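Local coordinates for protein peptide ABC transporter permease (Staphylococcus hominis, PDB 6EXS) that probably carries small peptides across the membrane as a POT-family transporter of the major facilitator superfamily, and binds a thioalcohol-conjugated peptide, a precursor of human axillary malodour, at residues G101-S106 and L184-M189; R282-A287 and V422-K427; Q361-I366 and V480-I485. All coordinates share one frame; numbering follows the deposited sequence.

Contact 1. Residues G101-S106 and L184-M189; sequences GHICLS and LAAIGM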
loop_
_atom_site.group_PDB
_atom_site.type_symbol
_atom_site.label_atom_id
_atom_site.label_comp_id
_atom_site.label_asym_id
_atom_site.label_seq_id
_atom_site.Cartn_x
_atom_site.Cartn_y
_atom_site.Cartn_z
ATOM N N GLY A 101 8.292 0.013 -16.203
ATOM C CA GLY A 101 6.852 0.189 -16.041
ATOM C C GLY A 101 6.415 1.632 -16.213
ATOM O O GLY A 101 5.355 1.897 -16.768
ATOM N N HIS A 102 7.228 2.579 -15.760
ATOM C CA HIS A 102 6.924 3.995 -15.915
ATOM C C HIS A 102 7.127 4.433 -17.373
ATOM O O HIS A 102 6.360 5.267 -17.864
ATOM C CB HIS A 102 7.739 4.856 -14.934
ATOM C CG HIS A 102 7.277 4.779 -13.505
ATOM N ND1 HIS A 102 6.143 5.445 -13.074
ATOM C CD2 HIS A 102 7.850 4.171 -12.439
ATOM C CE1 HIS A 102 6.046 5.195 -11.778
ATOM N NE2 HIS A 102 7.048 4.431 -11.352
ATOM N N ILE A 103 8.131 3.846 -18.072
ATOM C CA ILE A 103 8.396 4.144 -19.483
ATOM C C ILE A 103 7.220 3.628 -20.344
ATOM O O ILE A 103 6.770 4.354 -21.230
ATOM C CB ILE A 103 9.812 3.671 -19.949
ATOM C CG1 ILE A 103 10.920 4.494 -19.235
ATOM C CG2 ILE A 103 9.984 3.783 -21.474
ATOM C CD1 ILE A 103 12.306 3.828 -19.164
ATOM N N CYS A 104 6.668 2.426 -20.021
ATOM C CA CYS A 104 5.508 1.829 -20.712
ATOM C C CYS A 104 4.365 2.849 -20.852
ATOM O O CYS A 104 3.800 2.986 -21.941
ATOM C CB CYS A 104 5.025 0.565 -19.999
ATOM S SG CYS A 104 6.153 -0.845 -20.115
ATOM N N LEU A 105 4.044 3.565 -19.739
ATOM C CA LEU A 105 2.991 4.582 -19.667
ATOM C C LEU A 105 3.290 5.852 -20.453
ATOM O O LEU A 105 2.351 6.532 -20.858
ATOM C CB LEU A 105 2.656 4.929 -18.210
ATOM C CG LEU A 105 1.750 3.961 -17.465
ATOM C CD1 LEU A 105 1.527 4.427 -16.080
ATOM C CD2 LEU A 105 0.393 3.772 -18.170
ATOM N N SER A 106 4.584 6.179 -20.657
ATOM C CA SER A 106 5.034 7.356 -21.414
ATOM C C SER A 106 4.868 7.188 -22.921
ATOM O O SER A 106 4.647 8.181 -23.614
ATOM C CB SER A 106 6.494 7.667 -21.113
ATOM O OG SER A 106 6.655 7.831 -19.715
ATOM N N LEU A 184 7.502 12.289 -16.403
ATOM C CA LEU A 184 8.044 13.013 -15.253
ATOM C C LEU A 184 8.244 12.061 -14.062
ATOM O O LEU A 184 9.282 12.137 -13.400
ATOM C CB LEU A 184 7.154 14.216 -14.882
ATOM C CG LEU A 184 7.689 15.228 -13.844
ATOM C CD1 LEU A 184 9.081 15.755 -14.217
ATOM C CD2 LEU A 184 6.758 16.416 -13.724
ATOM N N ALA A 185 7.283 11.128 -13.832
ATOM C CA ALA A 185 7.376 10.095 -12.798
ATOM C C ALA A 185 8.544 9.161 -13.165
ATOM O O ALA A 185 9.351 8.843 -12.290
ATOM C CB ALA A 185 6.073 9.313 -12.694
ATOM N N ALA A 186 8.692 8.812 -14.473
ATOM C CA ALA A 186 9.799 7.980 -14.963
ATOM C C ALA A 186 11.164 8.616 -14.663
ATOM O O ALA A 186 12.011 7.940 -14.098
ATOM C CB ALA A 186 9.654 7.715 -16.454
ATOM N N ILE A 187 11.352 9.914 -14.987
ATOM C CA ILE A 187 12.599 10.660 -14.758
ATOM C C ILE A 187 12.889 10.759 -13.248
ATOM O O ILE A 187 14.031 10.553 -12.837
ATOM C CB ILE A 187 12.619 12.038 -15.512
ATOM C CG1 ILE A 187 12.620 11.822 -17.050
ATOM C CG2 ILE A 187 13.813 12.917 -15.090
ATOM C CD1 ILE A 187 12.110 13.014 -17.906
ATOM N N GLY A 188 11.845 10.996 -12.446
ATOM C CA GLY A 188 11.947 11.074 -10.991
ATOM C C GLY A 188 12.494 9.784 -10.421
ATOM O O GLY A 188 13.398 9.799 -9.583
ATOM N N MET A 189 11.984 8.658 -10.931
ATOM C CA MET A 189 12.407 7.317 -10.549
ATOM C C MET A 189 13.852 7.055 -11.006
ATOM O O MET A 189 14.599 6.407 -10.281
ATOM C CB MET A 189 11.407 6.281 -11.095
ATOM C CG MET A 189 11.679 4.854 -10.684
ATOM S SD MET A 189 11.883 4.551 -8.926
ATOM C CE MET A 189 12.666 3.026 -8.966
#
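The carbonyl oxygen of His-102 is gripped twice by Ser-106, a residue that meets Ala-186 as His-102 does: Ser-106 OG donates to His-102 O at 3.2 Å, and Ser-106 N adds a weak bond. The hydroxyl comes in at a C=O...donor angle of 136°, tilted from the carbonyl plane. A serine suits this place because its hydroxyl is bonded to its own helix and is small enough to lie beside Ala-186 CB. The contact is an antiparallel pair of helices in the major facilitator fold, 74-106 against 178-204, whose short segments make an angle of 156° with axes 8.6 Å apart. At this spacing the small Ala-186 lets His-102 CB come within 3.7 Å of its CA. The chi1 of His-102, -74°, sets CG anti to the carbonyl carbon; the ring beyond it meets Ala-185 and Met-189 obliquely, with ND1 3.9 Å from Ala-185 CB. On the surface side of the alanine, Ile-103 packs with CG1 against Ala-186 CB, and a bound lipid molecule lies about 6 Å from this isoleucine side chain. Met-189 starts toward 101-106, then its end turns away to touch helix 16-44 (Glu-28, Ser-31) and earlier turns of helix 74-106 (Ile-98, Ile-99), while its CG stays 4.3 Å from His-102 CD2.

Contact 2. Residues R282-A287 and V422-K427; sequences RSRVKA and VKLAPK
In Arg-284 a chi1 of -69° sets CG anti to the carbonyl carbon, and a bend at chi3, -57°, swings NE as the chain nears Lys-423 and Leu-424. Lys-423 extends its CG anti to its own backbone N, then bends at chi2 and chi4, and the two long side chains cross at about a right angle. The guanidinium sits against the backbone of 423-425. Leu-424 CA lies over one of its faces, NH1 is 2.8 Å from Lys-423 O, and NH2 is 3.4 Å from Ala-425 O; both oxygens approach obliquely, at angles too poor for hydrogen bonds. Attraction is therefore likely to be general and electrostatic, a cation beside two carbonyls. This is the C-terminal end of helix 420-423: Leu-424 is the first residue to leave helical phi and psi, and the chain then runs extended through Ala-425 and Pro-426 toward helix 430-451 of the major facilitator fold. A positive group suits such an end, where the helix carbonyls would be expected to favour it. There is a cost, since Lys-423 NZ lies in plane at the edge of the guanidinium, 3.9 Å from NH1, and two like charges would repel. Glu-281 may offset this: its OE2 makes a long, weak ion pair with Arg-284 NH2 and accepts a hydrogen bond from Lys-427 N. At the root of the arginine the packing is mostly apolar: Leu-424 CD2 lies 3.8 Å from Arg-284 CB, also touches the carbonyl O at 3.4 Å, and reaches Ala-287 CB at 4.2 Å, where a methyl leaves room for the branched leucine. Separately, Val-285 CG2 meets Pro-426 CG at 4.1 Å, a compact branched side chain crossing a rigid ring.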
loop_
_atom_site.group_PDB
_atom_site.type_symbol
_atom_site.label_atom_id
_atom_site.label_comp_id
_atom_site.label_asym_id
_atom_site.label_seq_id
_atom_site.Cartn_x
_atom_site.Cartn_y
_atom_site.Cartn_z
ATOM N N ARG A 282 0.909 -19.670 20.156
ATOM C CA ARG A 282 -0.299 -20.048 19.423
ATOM C C ARG A 282 -1.465 -19.171 19.882
ATOM O O ARG A 282 -2.296 -18.785 19.055
ATOM C CB ARG A 282 -0.605 -21.537 19.648
ATOM C CG ARG A 282 -1.765 -22.084 18.828
ATOM C CD ARG A 282 -1.906 -23.586 18.951
ATOM N NE ARG A 282 -0.989 -24.292 18.055
ATOM C CZ ARG A 282 0.150 -24.862 18.435
ATOM N NH1 ARG A 282 0.521 -24.835 19.710
ATOM N NH2 ARG A 282 0.917 -25.478 17.549
ATOM N N SER A 283 -1.513 -18.847 21.191
ATOM C CA SER A 283 -2.543 -17.994 21.783
ATOM C C SER A 283 -2.485 -16.545 21.280
ATOM O O SER A 283 -3.531 -15.913 21.149
ATOM C CB SER A 283 -2.492 -18.049 23.306
ATOM O OG SER A 283 -3.336 -19.085 23.777
ATOM N N ARG A 284 -1.275 -16.036 20.975
ATOM C CA ARG A 284 -1.070 -14.692 20.437
ATOM C C ARG A 284 -1.471 -14.629 18.954
ATOM O O ARG A 284 -1.883 -13.563 18.483
ATOM C CB ARG A 284 0.382 -14.239 20.621
ATOM C CG ARG A 284 0.782 -13.969 22.070
ATOM C CD ARG A 284 2.206 -13.445 22.182
ATOM N NE ARG A 284 3.188 -14.355 21.582
ATOM C CZ ARG A 284 4.493 -14.115 21.507
ATOM N NH1 ARG A 284 4.998 -12.993 22.006
ATOM N NH2 ARG A 284 5.304 -14.995 20.938
ATOM N N VAL A 285 -1.353 -15.767 18.223
ATOM C CA VAL A 285 -1.731 -15.911 16.805
ATOM C C VAL A 285 -3.259 -15.781 16.678
ATOM O O VAL A 285 -3.728 -14.989 15.860
ATOM C CB VAL A 285 -1.189 -17.226 16.168
ATOM C CG1 VAL A 285 -1.744 -17.444 14.759
ATOM C CG2 VAL A 285 0.338 -17.238 16.151
ATOM N N LYS A 286 -4.027 -16.532 17.504
ATOM C CA LYS A 286 -5.492 -16.451 17.498
ATOM C C LYS A 286 -5.980 -15.075 17.981
ATOM O O LYS A 286 -7.025 -14.605 17.529
ATOM C CB LYS A 286 -6.164 -17.624 18.245
ATOM C CG LYS A 286 -5.746 -17.819 19.695
ATOM C CD LYS A 286 -6.617 -18.860 20.377
ATOM C CE LYS A 286 -6.241 -19.089 21.821
ATOM N NZ LYS A 286 -5.209 -20.147 21.961
ATOM N N ALA A 287 -5.182 -14.408 18.844
ATOM C CA ALA A 287 -5.454 -13.061 19.346
ATOM C C ALA A 287 -5.315 -12.017 18.227
ATOM O O ALA A 287 -5.907 -10.944 18.334
ATOM C CB ALA A 287 -4.506 -12.724 20.484
ATOM N N VAL A 422 5.496 -8.053 15.243
ATOM C CA VAL A 422 6.740 -8.364 15.960
ATOM C C VAL A 422 6.434 -8.878 17.397
ATOM O O VAL A 422 7.060 -9.845 17.838
ATOM C CB VAL A 422 7.769 -7.186 15.912
ATOM C CG1 VAL A 422 7.238 -5.911 16.574
ATOM C CG2 VAL A 422 9.125 -7.585 16.490
ATOM N N LYS A 423 5.454 -8.250 18.097
ATOM C CA LYS A 423 5.034 -8.607 19.458
ATOM C C LYS A 423 4.286 -9.945 19.493
ATOM O O LYS A 423 4.704 -10.858 20.206
ATOM C CB LYS A 423 4.208 -7.463 20.101
ATOM C CG LYS A 423 3.583 -7.773 21.473
ATOM C CD LYS A 423 4.595 -7.788 22.629
ATOM C CE LYS A 423 3.994 -8.293 23.922
ATOM N NZ LYS A 423 3.769 -9.765 23.905
ATOM N N LEU A 424 3.199 -10.064 18.710
ATOM C CA LEU A 424 2.371 -11.272 18.623
ATOM C C LEU A 424 2.998 -12.334 17.683
ATOM O O LEU A 424 2.347 -13.330 17.352
ATOM C CB LEU A 424 0.935 -10.904 18.174
ATOM C CG LEU A 424 0.149 -9.946 19.087
ATOM C CD1 LEU A 424 -0.544 -8.872 18.283
ATOM C CD2 LEU A 424 -0.854 -10.689 19.950
ATOM N N ALA A 425 4.275 -12.134 17.293
ATOM C CA ALA A 425 5.017 -13.001 16.376
ATOM C C ALA A 425 5.765 -14.174 17.033
ATOM O O ALA A 425 6.534 -13.951 17.975
ATOM C CB ALA A 425 5.987 -12.171 15.547
ATOM N N PRO A 426 5.607 -15.420 16.504
ATOM C CA PRO A 426 6.381 -16.551 17.047
ATOM C C PRO A 426 7.833 -16.485 16.556
ATOM O O PRO A 426 8.098 -15.873 15.514
ATOM C CB PRO A 426 5.648 -17.791 16.506
ATOM C CG PRO A 426 4.453 -17.272 15.737
ATOM C CD PRO A 426 4.762 -15.859 15.377
ATOM N N LYS A 427 8.771 -17.103 17.310
ATOM C CA LYS A 427 10.214 -17.112 17.023
ATOM C C LYS A 427 10.579 -17.575 15.603
ATOM O O LYS A 427 11.492 -17.013 15.000
ATOM C CB LYS A 427 10.973 -17.937 18.075
ATOM C CG LYS A 427 12.456 -17.593 18.186
ATOM C CD LYS A 427 13.212 -18.615 19.025
ATOM C CE LYS A 427 14.705 -18.374 19.031
ATOM N NZ LYS A 427 15.086 -17.213 19.880
#

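Contact 3. Residues Q361-I366 and V480-I485; sequences QPSLAI and VFSPKI
Ser-482 comes to Ala-365 with CB first, 4.1 Å from the alanine CB, and then with OG, which reaches 3.4 Å from that same methyl. Ala-365 lies at the start of helix 364-389 of the major facilitator fold, and Ser-482 opens the single helical turn 482-485 close to the C-terminus of the chain. A chi1 of 176° puts Ser-482 OG anti to its backbone N, against both Ala-365 and Ile-366. There OG also meets Ile-366 CG1 at 3.3 Å, snug for an oxygen against a methylene, with CD1 of the same isoleucine at 4.0 Å. Small residues suit both sides: a methyl on Ala-365 and a short hydroxymethyl on Ser-482 let the backbones draw in to a CA-CA distance of 5.6 Å between them. Ser-363 holds the N-cap position of helix 364-389, its OG turned between the backbone N and the carbonyl carbon (chi1 69°), and this second hydroxyl lies 3.8 Å from Ser-482 OG, too far for a hydrogen bond. One turn on, Ile-485 leans on Pro-290 of helix 279-302 and brings its CG2 within 4.0 Å of Ala-365 CB.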
loop_
_atom_site.group_PDB
_atom_site.type_symbol
_atom_site.label_atom_id
_atom_site.label_comp_id
_atom_site.label_asym_id
_atom_site.label_seq_id
_atom_site.Cartn_x
_atom_site.Cartn_y
_atom_site.Cartn_z
ATOM N N GLN A 361 -1.996 3.786 28.504
ATOM C CA GLN A 361 -2.395 3.974 27.101
ATOM C C GLN A 361 -3.354 2.874 26.582
ATOM O O GLN A 361 -3.312 1.756 27.111
ATOM C CB GLN A 361 -1.152 4.121 26.188
ATOM C CG GLN A 361 -0.431 2.824 25.818
ATOM C CD GLN A 361 0.618 3.082 24.769
ATOM O OE1 GLN A 361 0.340 3.088 23.570
ATOM N NE2 GLN A 361 1.842 3.340 25.195
ATOM N N PRO A 362 -4.207 3.153 25.553
ATOM C CA PRO A 362 -5.097 2.100 25.040
ATOM C C PRO A 362 -4.328 0.941 24.417
ATOM O O PRO A 362 -3.234 1.133 23.878
ATOM C CB PRO A 362 -5.948 2.825 23.992
ATOM C CG PRO A 362 -5.136 3.981 23.577
ATOM C CD PRO A 362 -4.405 4.417 24.811
ATOM N N SER A 363 -4.911 -0.263 24.501
ATOM C CA SER A 363 -4.332 -1.491 23.965
ATOM C C SER A 363 -4.409 -1.554 22.431
ATOM O O SER A 363 -5.051 -0.710 21.798
ATOM C CB SER A 363 -5.006 -2.706 24.591
ATOM O OG SER A 363 -6.351 -2.853 24.165
ATOM N N LEU A 364 -3.743 -2.566 21.847
ATOM C CA LEU A 364 -3.688 -2.849 20.412
ATOM C C LEU A 364 -5.111 -2.960 19.837
ATOM O O LEU A 364 -5.426 -2.323 18.828
ATOM C CB LEU A 364 -2.926 -4.173 20.206
ATOM C CG LEU A 364 -1.749 -4.176 19.237
ATOM C CD1 LEU A 364 -0.763 -5.267 19.601
ATOM C CD2 LEU A 364 -2.220 -4.388 17.817
ATOM N N ALA A 365 -5.973 -3.734 20.533
ATOM C CA ALA A 365 -7.370 -3.988 20.186
ATOM C C ALA A 365 -8.220 -2.722 20.226
ATOM O O ALA A 365 -9.018 -2.528 19.321
ATOM C CB ALA A 365 -7.952 -5.058 21.101
ATOM N N ILE A 366 -8.042 -1.861 21.254
ATOM C CA ILE A 366 -8.775 -0.596 21.393
ATOM C C ILE A 366 -8.353 0.398 20.284
ATOM O O ILE A 366 -9.229 0.985 19.646
ATOM C CB ILE A 366 -8.688 -0.001 22.833
ATOM C CG1 ILE A 366 -9.267 -0.980 23.877
ATOM C CG2 ILE A 366 -9.403 1.358 22.939
ATOM C CD1 ILE A 366 -8.792 -0.755 25.361
ATOM N N VAL A 480 -16.160 -5.449 22.330
ATOM C CA VAL A 480 -16.599 -5.979 23.634
ATOM C C VAL A 480 -15.700 -7.159 24.125
ATOM O O VAL A 480 -15.716 -7.475 25.320
ATOM C CB VAL A 480 -18.117 -6.319 23.693
ATOM C CG1 VAL A 480 -18.975 -5.107 23.323
ATOM C CG2 VAL A 480 -18.471 -7.528 22.830
ATOM N N PHE A 481 -14.908 -7.774 23.209
ATOM C CA PHE A 481 -13.993 -8.887 23.506
ATOM C C PHE A 481 -12.530 -8.436 23.647
ATOM O O PHE A 481 -11.651 -9.278 23.856
ATOM C CB PHE A 481 -14.129 -10.004 22.455
ATOM C CG PHE A 481 -15.505 -10.620 22.393
ATOM C CD1 PHE A 481 -15.902 -11.574 23.323
ATOM C CD2 PHE A 481 -16.405 -10.251 21.402
ATOM C CE1 PHE A 481 -17.180 -12.139 23.267
ATOM C CE2 PHE A 481 -17.683 -10.812 21.346
ATOM C CZ PHE A 481 -18.061 -11.755 22.277
ATOM N N SER A 482 -12.288 -7.099 23.572
ATOM C CA SER A 482 -10.979 -6.433 23.686
ATOM C C SER A 482 -10.135 -6.840 24.923
ATOM O O SER A 482 -8.927 -7.021 24.725
ATOM C CB SER A 482 -11.127 -4.915 23.625
ATOM O OG SER A 482 -9.883 -4.263 23.820
ATOM N N PRO A 483 -10.679 -6.993 26.175
ATOM C CA PRO A 483 -9.809 -7.406 27.295
ATOM C C PRO A 483 -9.209 -8.810 27.127
ATOM O O PRO A 483 -8.064 -9.029 27.534
ATOM C CB PRO A 483 -10.731 -7.321 28.523
ATOM C CG PRO A 483 -11.893 -6.495 28.092
ATOM C CD PRO A 483 -12.069 -6.809 26.646
ATOM N N LYS A 484 -9.963 -9.747 26.505
ATOM C CA LYS A 484 -9.513 -11.125 26.271
ATOM C C LYS A 484 -8.477 -11.234 25.154
ATOM O O LYS A 484 -7.622 -12.122 25.205
ATOM C CB LYS A 484 -10.702 -12.064 26.009
ATOM C CG LYS A 484 -11.338 -12.628 27.283
ATOM C CD LYS A 484 -12.660 -11.949 27.643
ATOM C CE LYS A 484 -13.847 -12.542 26.918
ATOM N NZ LYS A 484 -15.082 -11.749 27.143
ATOM N N ILE A 485 -8.554 -10.332 24.152
ATOM C CA ILE A 485 -7.655 -10.270 22.989
ATOM C C ILE A 485 -6.200 -9.969 23.411
ATOM O O ILE A 485 -5.276 -10.592 22.886
ATOM C CB ILE A 485 -8.208 -9.281 21.905
ATOM C CG1 ILE A 485 -9.519 -9.828 21.272
ATOM C CG2 ILE A 485 -7.162 -8.953 20.812
ATOM C CD1 ILE A 485 -10.463 -8.768 20.622
#

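How the contacts relate
Contact 1 lies on one side of the chain's centre and contacts 2 and 3 on the other; the centre of contact 1 is about 41 Å from that of contact 2 and about 45 Å from that of contact 3. Contact 1 joins two long helices through small residues and a histidine, and is mostly buried. Contact 2, also largely buried, sets an arginine against a helix end. Contact 3 is smaller and only partly buried, with serine and aliphatic groups meeting near the C-terminus. Contacts 2 and 3 adjoin, about 15 Å between centres. Their segments alternate along the chain. Leu-424 CD1 packs on Leu-364 CD1 at 3.8 Å, and Ala-287 CB lies 3.3 Å from Ile-485 O.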